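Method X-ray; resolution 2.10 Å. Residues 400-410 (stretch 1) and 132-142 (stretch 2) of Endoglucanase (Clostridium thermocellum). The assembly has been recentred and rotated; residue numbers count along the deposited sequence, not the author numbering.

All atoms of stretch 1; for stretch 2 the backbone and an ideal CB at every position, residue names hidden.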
ATOM      1  N   GLN A 400       6.035  12.788  -3.385  1.00 22.49           N
ATOM      2  CA  GLN A 400       5.008  13.742  -3.794  1.00 22.03           C
ATOM      3  C   GLN A 400       3.877  13.734  -2.769  1.00 22.72           C
ATOM      4  O   GLN A 400       3.396  14.787  -2.342  1.00 23.96           O
ATOM      5  CB  GLN A 400       4.444  13.372  -5.172  1.00 22.90           C
ATOM      6  CG  GLN A 400       5.374  13.634  -6.356  1.00 21.01           C
ATOM      7  CD  GLN A 400       4.688  13.366  -7.689  1.00 24.45           C
ATOM      8  OE1 GLN A 400       3.533  13.748  -7.884  1.00 24.03           O
ATOM      9  NE2 GLN A 400       5.394  12.715  -8.611  1.00 21.05           N
ATOM     10  N   LEU A 401       3.446  12.537  -2.384  1.00 22.89           N
ATOM     11  CA  LEU A 401       2.377  12.394  -1.406  1.00 23.45           C
ATOM     12  C   LEU A 401       2.753  13.097  -0.108  1.00 23.14           C
ATOM     13  O   LEU A 401       1.983  13.909   0.399  1.00 23.30           O
ATOM     14  CB  LEU A 401       2.092  10.917  -1.128  1.00 22.21           C
ATOM     15  CG  LEU A 401       1.030  10.631  -0.060  1.00 23.28           C
ATOM     16  CD1 LEU A 401      -0.303  11.242  -0.483  1.00 23.31           C
ATOM     17  CD2 LEU A 401       0.891   9.128   0.134  1.00 21.69           C
ATOM     18  N   ILE A 402       3.939  12.791   0.418  1.00 23.97           N
ATOM     19  CA  ILE A 402       4.400  13.412   1.662  1.00 24.16           C
ATOM     20  C   ILE A 402       4.457  14.925   1.497  1.00 24.20           C
ATOM     21  O   ILE A 402       4.095  15.667   2.404  1.00 23.56           O
ATOM     22  CB  ILE A 402       5.805  12.905   2.085  1.00 24.48           C
ATOM     23  CG1 ILE A 402       5.758  11.396   2.341  1.00 27.34           C
ATOM     24  CG2 ILE A 402       6.293  13.672   3.320  1.00 23.76           C
ATOM     25  CD1 ILE A 402       4.886  11.008   3.485  1.00 31.89           C
ATOM     26  N   ALA A 403       4.906  15.382   0.335  1.00 23.62           N
ATOM     27  CA  ALA A 403       4.997  16.815   0.075  1.00 23.12           C
ATOM     28  C   ALA A 403       3.623  17.489   0.165  1.00 24.36           C
ATOM     29  O   ALA A 403       3.481  18.557   0.761  1.00 22.97           O
ATOM     30  CB  ALA A 403       5.602  17.055  -1.301  1.00 23.17           C
ATOM     31  N   LEU A 404       2.619  16.852  -0.434  1.00 23.79           N
ATOM     32  CA  LEU A 404       1.259  17.380  -0.449  1.00 24.70           C
ATOM     33  C   LEU A 404       0.581  17.301   0.923  1.00 24.67           C
ATOM     34  O   LEU A 404      -0.212  18.167   1.279  1.00 24.26           O
ATOM     35  CB  LEU A 404       0.450  16.641  -1.516  1.00 21.73           C
ATOM     36  CG  LEU A 404       1.063  16.868  -2.910  1.00 21.40           C
ATOM     37  CD1 LEU A 404       0.682  15.749  -3.861  1.00 18.77           C
ATOM     38  CD2 LEU A 404       0.610  18.224  -3.433  1.00 18.92           C
ATOM     39  N   VAL A 405       0.907  16.267   1.693  1.00 25.58           N
ATOM     40  CA  VAL A 405       0.349  16.116   3.031  1.00 24.74           C
ATOM     41  C   VAL A 405       0.940  17.199   3.952  1.00 25.85           C
ATOM     42  O   VAL A 405       0.238  17.777   4.786  1.00 25.04           O
ATOM     43  CB  VAL A 405       0.655  14.705   3.605  1.00 24.87           C
ATOM     44  CG1 VAL A 405       0.434  14.684   5.117  1.00 21.82           C
ATOM     45  CG2 VAL A 405      -0.239  13.674   2.928  1.00 23.01           C
ATOM     46  N   TYR A 406       2.229  17.483   3.786  1.00 25.35           N
ATOM     47  CA  TYR A 406       2.886  18.502   4.603  1.00 25.63           C
ATOM     48  C   TYR A 406       2.245  19.867   4.356  1.00 26.18           C
ATOM     49  O   TYR A 406       1.940  20.599   5.303  1.00 25.19           O
ATOM     50  CB  TYR A 406       4.380  18.588   4.276  1.00 24.40           C
ATOM     51  CG  TYR A 406       5.136  19.578   5.138  1.00 23.19           C
ATOM     52  CD1 TYR A 406       5.173  20.934   4.812  1.00 24.26           C
ATOM     53  CD2 TYR A 406       5.805  19.161   6.286  1.00 21.89           C
ATOM     54  CE1 TYR A 406       5.855  21.848   5.609  1.00 24.25           C
ATOM     55  CE2 TYR A 406       6.494  20.063   7.088  1.00 21.80           C
ATOM     56  CZ  TYR A 406       6.518  21.404   6.743  1.00 25.04           C
ATOM     57  OH  TYR A 406       7.222  22.301   7.516  1.00 24.58           O
ATOM     58  N   ASP A 407       2.041  20.209   3.086  1.00 25.23           N
ATOM     59  CA  ASP A 407       1.442  21.496   2.760  1.00 26.33           C
ATOM     60  C   ASP A 407       0.006  21.589   3.252  1.00 27.26           C
ATOM     61  O   ASP A 407      -0.431  22.654   3.696  1.00 27.34           O
ATOM     62  CB  ASP A 407       1.505  21.769   1.250  1.00 25.30           C
ATOM     63  CG  ASP A 407       2.893  22.222   0.796  1.00 27.22           C
ATOM     64  OD1 ASP A 407       3.783  22.359   1.662  1.00 24.26           O
ATOM     65  OD2 ASP A 407       3.096  22.442  -0.419  1.00 28.46           O
ATOM     66  N   LYS A 408      -0.724  20.479   3.181  1.00 26.14           N
ATOM     67  CA  LYS A 408      -2.099  20.489   3.644  1.00 26.30           C
ATOM     68  C   LYS A 408      -2.129  20.878   5.117  1.00 27.95           C
ATOM     69  O   LYS A 408      -2.957  21.689   5.541  1.00 25.84           O
ATOM     70  CB  LYS A 408      -2.758  19.120   3.486  1.00 26.58           C
ATOM     71  CG  LYS A 408      -4.141  19.065   4.128  1.00 27.67           C
ATOM     72  CD  LYS A 408      -4.697  17.651   4.204  1.00 28.39           C
ATOM     73  CE  LYS A 408      -5.923  17.604   5.125  1.00 32.08           C
ATOM     74  NZ  LYS A 408      -6.402  16.215   5.375  1.00 33.23           N
ATOM     75  N   HIS A 409      -1.202  20.320   5.887  1.00 26.67           N
ATOM     76  CA  HIS A 409      -1.156  20.583   7.311  1.00 27.12           C
ATOM     77  C   HIS A 409      -0.389  21.819   7.749  1.00 26.69           C
ATOM     78  O   HIS A 409      -0.173  22.037   8.943  1.00 27.66           O
ATOM     79  CB  HIS A 409      -0.649  19.333   8.017  1.00 26.61           C
ATOM     80  CG  HIS A 409      -1.583  18.175   7.884  1.00 26.77           C
ATOM     81  ND1 HIS A 409      -2.757  18.082   8.607  1.00 26.90           N
ATOM     82  CD2 HIS A 409      -1.575  17.107   7.054  1.00 27.32           C
ATOM     83  CE1 HIS A 409      -3.425  17.016   8.223  1.00 27.96           C
ATOM     84  NE2 HIS A 409      -2.731  16.402   7.278  1.00 26.87           N
ATOM     85  N   HIS A 410       0.006  22.634   6.780  1.00 27.54           N
ATOM     86  CA  HIS A 410       0.709  23.872   7.067  1.00 28.77           C
ATOM     87  C   HIS A 410       0.056  25.016   6.298  1.00 30.26           C
ATOM     88  O   HIS A 410       0.669  25.624   5.423  1.00 30.90           O
ATOM     89  CB  HIS A 410       2.199  23.764   6.706  1.00 28.43           C
ATOM     90  CG  HIS A 410       2.977  22.889   7.638  1.00 27.69           C
ATOM     91  ND1 HIS A 410       2.939  21.509   7.574  1.00 26.51           N
ATOM     92  CD2 HIS A 410       3.744  23.184   8.715  1.00 26.45           C
ATOM     93  CE1 HIS A 410       3.639  20.999   8.568  1.00 26.49           C
ATOM     94  NE2 HIS A 410       4.140  21.999   9.280  1.00 26.80           N
ATOM     95  N   UNK A 132      -2.877   0.417   3.181  1.00 21.20           N
ATOM     96  CA  UNK A 132      -2.772   1.510   4.131  1.00 21.94           C
ATOM     97  C   UNK A 132      -2.391   2.819   3.441  1.00 22.13           C
ATOM     98  O   UNK A 132      -2.882   3.881   3.809  1.00 21.31           O
ATOM     99  CB  UNK A 132      -1.747   1.168   5.214  1.00 21.94           C
ATOM    100  N   UNK A 133      -1.534   2.745   2.433  1.00 21.32           N
ATOM    101  CA  UNK A 133      -1.110   3.959   1.758  1.00 21.56           C
ATOM    102  C   UNK A 133      -2.232   4.565   0.909  1.00 21.72           C
ATOM    103  O   UNK A 133      -2.396   5.785   0.874  1.00 22.49           O
ATOM    104  CB  UNK A 133       0.110   3.667   0.883  1.00 21.56           C
ATOM    105  N   UNK A 134      -3.016   3.727   0.240  1.00 22.80           N
ATOM    106  CA  UNK A 134      -4.143   4.248  -0.532  1.00 23.13           C
ATOM    107  C   UNK A 134      -5.156   4.796   0.490  1.00 23.50           C
ATOM    108  O   UNK A 134      -5.778   5.835   0.273  1.00 22.63           O
ATOM    109  CB  UNK A 134      -4.762   3.173  -1.427  1.00 23.13           C
ATOM    110  N   UNK A 135      -5.302   4.095   1.615  1.00 23.81           N
ATOM    111  CA  UNK A 135      -6.221   4.539   2.658  1.00 24.96           C
ATOM    112  C   UNK A 135      -5.779   5.863   3.269  1.00 24.28           C
ATOM    113  O   UNK A 135      -6.607   6.711   3.608  1.00 21.82           O
ATOM    114  CB  UNK A 135      -6.336   3.473   3.750  1.00 24.96           C
ATOM    115  N   UNK A 136      -4.461   6.004   3.412  1.00 24.71           N
ATOM    116  CA  UNK A 136      -3.749   7.177   3.944  1.00 26.04           C
ATOM    117  C   UNK A 136      -4.105   8.357   3.029  1.00 25.82           C
ATOM    118  O   UNK A 136      -4.517   9.419   3.502  1.00 25.54           O
ATOM    119  CB  UNK A 136      -2.238   6.948   4.005  1.00 26.04           C
ATOM    120  N   UNK A 137      -3.998   8.153   1.718  1.00 25.28           N
ATOM    121  CA  UNK A 137      -4.329   9.213   0.780  1.00 24.67           C
ATOM    122  C   UNK A 137      -5.807   9.591   0.781  1.00 25.82           C
ATOM    123  O   UNK A 137      -6.157  10.773   0.705  1.00 24.00           O
ATOM    124  CB  UNK A 137      -3.914   8.791  -0.631  1.00 24.67           C
ATOM    125  N   UNK A 138      -6.678   8.586   0.854  1.00 25.37           N
ATOM    126  CA  UNK A 138      -8.122   8.818   0.867  1.00 26.43           C
ATOM    127  C   UNK A 138      -8.495   9.575   2.144  1.00 26.31           C
ATOM    128  O   UNK A 138      -9.329  10.473   2.125  1.00 26.42           O
ATOM    129  CB  UNK A 138      -8.890   7.498   0.773  1.00 26.43           C
ATOM    130  N   UNK A 139      -7.858   9.217   3.253  1.00 25.97           N
ATOM    131  CA  UNK A 139      -8.115   9.886   4.522  1.00 25.69           C
ATOM    132  C   UNK A 139      -7.721  11.364   4.463  1.00 26.83           C
ATOM    133  O   UNK A 139      -8.463  12.225   4.933  1.00 26.34           O
ATOM    134  CB  UNK A 139      -7.357   9.184   5.651  1.00 25.69           C
ATOM    135  N   UNK A 140      -6.557  11.650   3.882  1.00 24.78           N
ATOM    136  CA  UNK A 140      -6.064  13.020   3.777  1.00 25.19           C
ATOM    137  C   UNK A 140      -6.816  13.877   2.774  1.00 24.95           C
ATOM    138  O   UNK A 140      -7.156  15.023   3.067  1.00 27.39           O
ATOM    139  CB  UNK A 140      -4.581  13.000   3.401  1.00 25.19           C
ATOM    140  N   UNK A 141      -7.074  13.327   1.592  1.00 24.66           N
ATOM    141  CA  UNK A 141      -7.726  14.092   0.538  1.00 25.89           C
ATOM    142  C   UNK A 141      -9.126  13.631   0.118  1.00 26.90           C
ATOM    143  O   UNK A 141      -9.477  13.701  -1.064  1.00 25.47           O
ATOM    144  CB  UNK A 141      -6.822  14.075  -0.697  1.00 25.89           C
ATOM    145  N   UNK A 142      -9.935  13.194   1.082  1.00 28.75           N
ATOM    146  CA  UNK A 142     -11.294  12.731   0.785  1.00 30.05           C
ATOM    147  C   UNK A 142     -12.096  13.781  -0.004  1.00 29.34           C
ATOM    148  O   UNK A 142     -12.864  13.435  -0.898  1.00 29.85           O
ATOM    149  CB  UNK A 142     -12.024  12.388   2.085  1.00 30.05           C
TER

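The two helices run in roughly the same direction, their axes 28° apart and 11.5 Å from each other at closest approach.

At position 132 nothing of stretch 1 comes within 5.5 Å of the ideal CB; the residue is Ser132. Position 133 points sideways, near the end of Leu401, where a small or branched side chain could brush the leucine. It is Thr133, whose CG2 lies 4.2 Å from Leu401 CD2. Position 134 points away and 135 is out of reach; they are Val134 and Gly135.

Position 136 also points sideways, with its ideal CB 5.4 Å from Leu401 CD2. Beyond it lies an apolar surface made by Leu401, Ile402 and Val405, suited to a long aliphatic or an aromatic side chain. Trp136, with chi1 t, spans all three. Leu401 CD2 sits over one face of the indole, 4.2 Å from the centroid of the five-membered ring, while Ile402 CD1 approaches the edge, 4.1 Å from Trp136 CZ2. Val405 CG1 packs 3.5 Å from Trp136 CH2. Trp136 NE1 is buried by the contact and has no partner in the model; the contacts that hold the ring are apolar.

At position 137 the ideal CB would be 4.4 Å from Leu401 CD1, and a small residue would suit this near point of the backbones. It is Gly137. Positions 138 and 139 have no stretch 1 atom near their ideal CBs and remain open; they are Tyr138 and Tyr139. The carbonyl O of Tyr139 accepts from a water 2.9 Å away, which also receives a weak hydrogen bond from Lys408 NZ.

Position 140 points toward stretch 1, its ideal CB 4.2 Å from Lys408 NZ and 4.4 Å from Val405 CG2. An amine beside His409 calls for an acceptor, preferably an acid; Asp, Glu or Gln could be considered. Glu140 forms a salt bridge from OE1 to Lys408 NZ (3.1 Å) and accepts a hydrogen bond from His409 NE2 to the same OE1 (2.8 Å). Lys408 NZ also donates to the backbone O of Glu140 at 2.7 Å, so it bonds to both the backbone and the side chain of Glu140, near the C-terminal ends of the two helices.

Position 141 leaves helical phi/psi (-114/38) and points sideways, yet a large apolar side chain could reach Leu401, Leu404 and Val405. Phe141 does so: its CE2 lies 3.9 Å from Leu401 CD1, and its CZ 3.9 Å from both Leu404 CB and Val405 CG2. Position 142 is out of reach, and Lys142 makes no contact.

Stretch 2 (132-142) STVGWGYYEFK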
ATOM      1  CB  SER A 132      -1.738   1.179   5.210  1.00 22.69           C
ATOM      2  OG  SER A 132      -0.447   1.077   4.646  1.00 24.12           O
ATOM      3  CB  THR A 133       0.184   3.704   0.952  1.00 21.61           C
ATOM      4  OG1 THR A 133       1.207   3.255   1.854  1.00 19.32           O
ATOM      5  CG2 THR A 133       0.665   4.983   0.268  1.00 19.23           C
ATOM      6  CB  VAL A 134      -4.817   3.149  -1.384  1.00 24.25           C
ATOM      7  CG1 VAL A 134      -6.097   3.690  -2.003  1.00 23.91           C
ATOM      8  CG2 VAL A 134      -3.860   2.678  -2.486  1.00 22.32           C
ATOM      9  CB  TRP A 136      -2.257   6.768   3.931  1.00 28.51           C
ATOM     10  CG  TRP A 136      -1.003   7.680   4.001  1.00 33.21           C
ATOM     11  CD1 TRP A 136       0.242   7.317   3.531  1.00 33.73           C
ATOM     12  CD2 TRP A 136      -0.803   8.938   4.672  1.00 33.20           C
ATOM     13  NE1 TRP A 136       1.182   8.243   3.859  1.00 33.81           N
ATOM     14  CE2 TRP A 136       0.583   9.252   4.547  1.00 34.90           C
ATOM     15  CE3 TRP A 136      -1.641   9.825   5.343  1.00 32.22           C
ATOM     16  CZ2 TRP A 136       1.137  10.404   5.085  1.00 33.72           C
ATOM     17  CZ3 TRP A 136      -1.082  10.970   5.873  1.00 34.64           C
ATOM     18  CH2 TRP A 136       0.296  11.255   5.735  1.00 38.57           C
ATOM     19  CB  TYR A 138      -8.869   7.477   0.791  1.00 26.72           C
ATOM     20  CG  TYR A 138     -10.370   7.600   0.650  1.00 27.64           C
ATOM     21  CD1 TYR A 138     -10.937   8.350  -0.387  1.00 28.33           C
ATOM     22  CD2 TYR A 138     -11.225   6.971   1.552  1.00 27.79           C
ATOM     23  CE1 TYR A 138     -12.324   8.472  -0.515  1.00 28.90           C
ATOM     24  CE2 TYR A 138     -12.614   7.090   1.433  1.00 29.32           C
ATOM     25  CZ  TYR A 138     -13.156   7.844   0.399  1.00 29.13           C
ATOM     26  OH  TYR A 138     -14.520   8.011   0.305  1.00 28.34           O
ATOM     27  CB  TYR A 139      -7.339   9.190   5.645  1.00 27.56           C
ATOM     28  CG  TYR A 139      -7.304   9.951   6.960  1.00 28.82           C
ATOM     29  CD1 TYR A 139      -8.443  10.075   7.764  1.00 29.92           C
ATOM     30  CD2 TYR A 139      -6.130  10.561   7.389  1.00 30.02           C
ATOM     31  CE1 TYR A 139      -8.401  10.798   8.975  1.00 29.03           C
ATOM     32  CE2 TYR A 139      -6.079  11.284   8.580  1.00 30.50           C
ATOM     33  CZ  TYR A 139      -7.210  11.400   9.369  1.00 30.75           C
ATOM     34  OH  TYR A 139      -7.122  12.133  10.542  1.00 31.79           O
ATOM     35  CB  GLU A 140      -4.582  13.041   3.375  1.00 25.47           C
ATOM     36  CG  GLU A 140      -3.628  12.423   4.367  1.00 24.79           C
ATOM     37  CD  GLU A 140      -3.309  13.328   5.545  1.00 25.94           C
ATOM     38  OE1 GLU A 140      -3.838  14.452   5.619  1.00 25.28           O
ATOM     39  OE2 GLU A 140      -2.517  12.912   6.404  1.00 25.52           O
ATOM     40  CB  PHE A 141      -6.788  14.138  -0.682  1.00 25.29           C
ATOM     41  CG  PHE A 141      -5.365  14.543  -0.341  1.00 25.35           C
ATOM     42  CD1 PHE A 141      -5.096  15.779   0.246  1.00 25.40           C
ATOM     43  CD2 PHE A 141      -4.300  13.673  -0.578  1.00 25.41           C
ATOM     44  CE1 PHE A 141      -3.786  16.142   0.595  1.00 26.09           C
ATOM     45  CE2 PHE A 141      -2.987  14.025  -0.232  1.00 23.85           C
ATOM     46  CZ  PHE A 141      -2.732  15.262   0.356  1.00 24.70           C
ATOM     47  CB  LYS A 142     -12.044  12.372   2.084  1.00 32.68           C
ATOM     48  CG  LYS A 142     -13.205  11.370   1.876  1.00 35.85           C
ATOM     49  CD  LYS A 142     -14.117  11.173   3.107  1.00 38.63           C
ATOM     50  CE  LYS A 142     -13.454  10.457   4.310  1.00 42.67           C
ATOM     51  NZ  LYS A 142     -12.172   9.696   4.040  1.00 43.70           N
TER
HETATM   52  O   HOH W   1      -8.256  14.482   6.718  1.00 36.39           O
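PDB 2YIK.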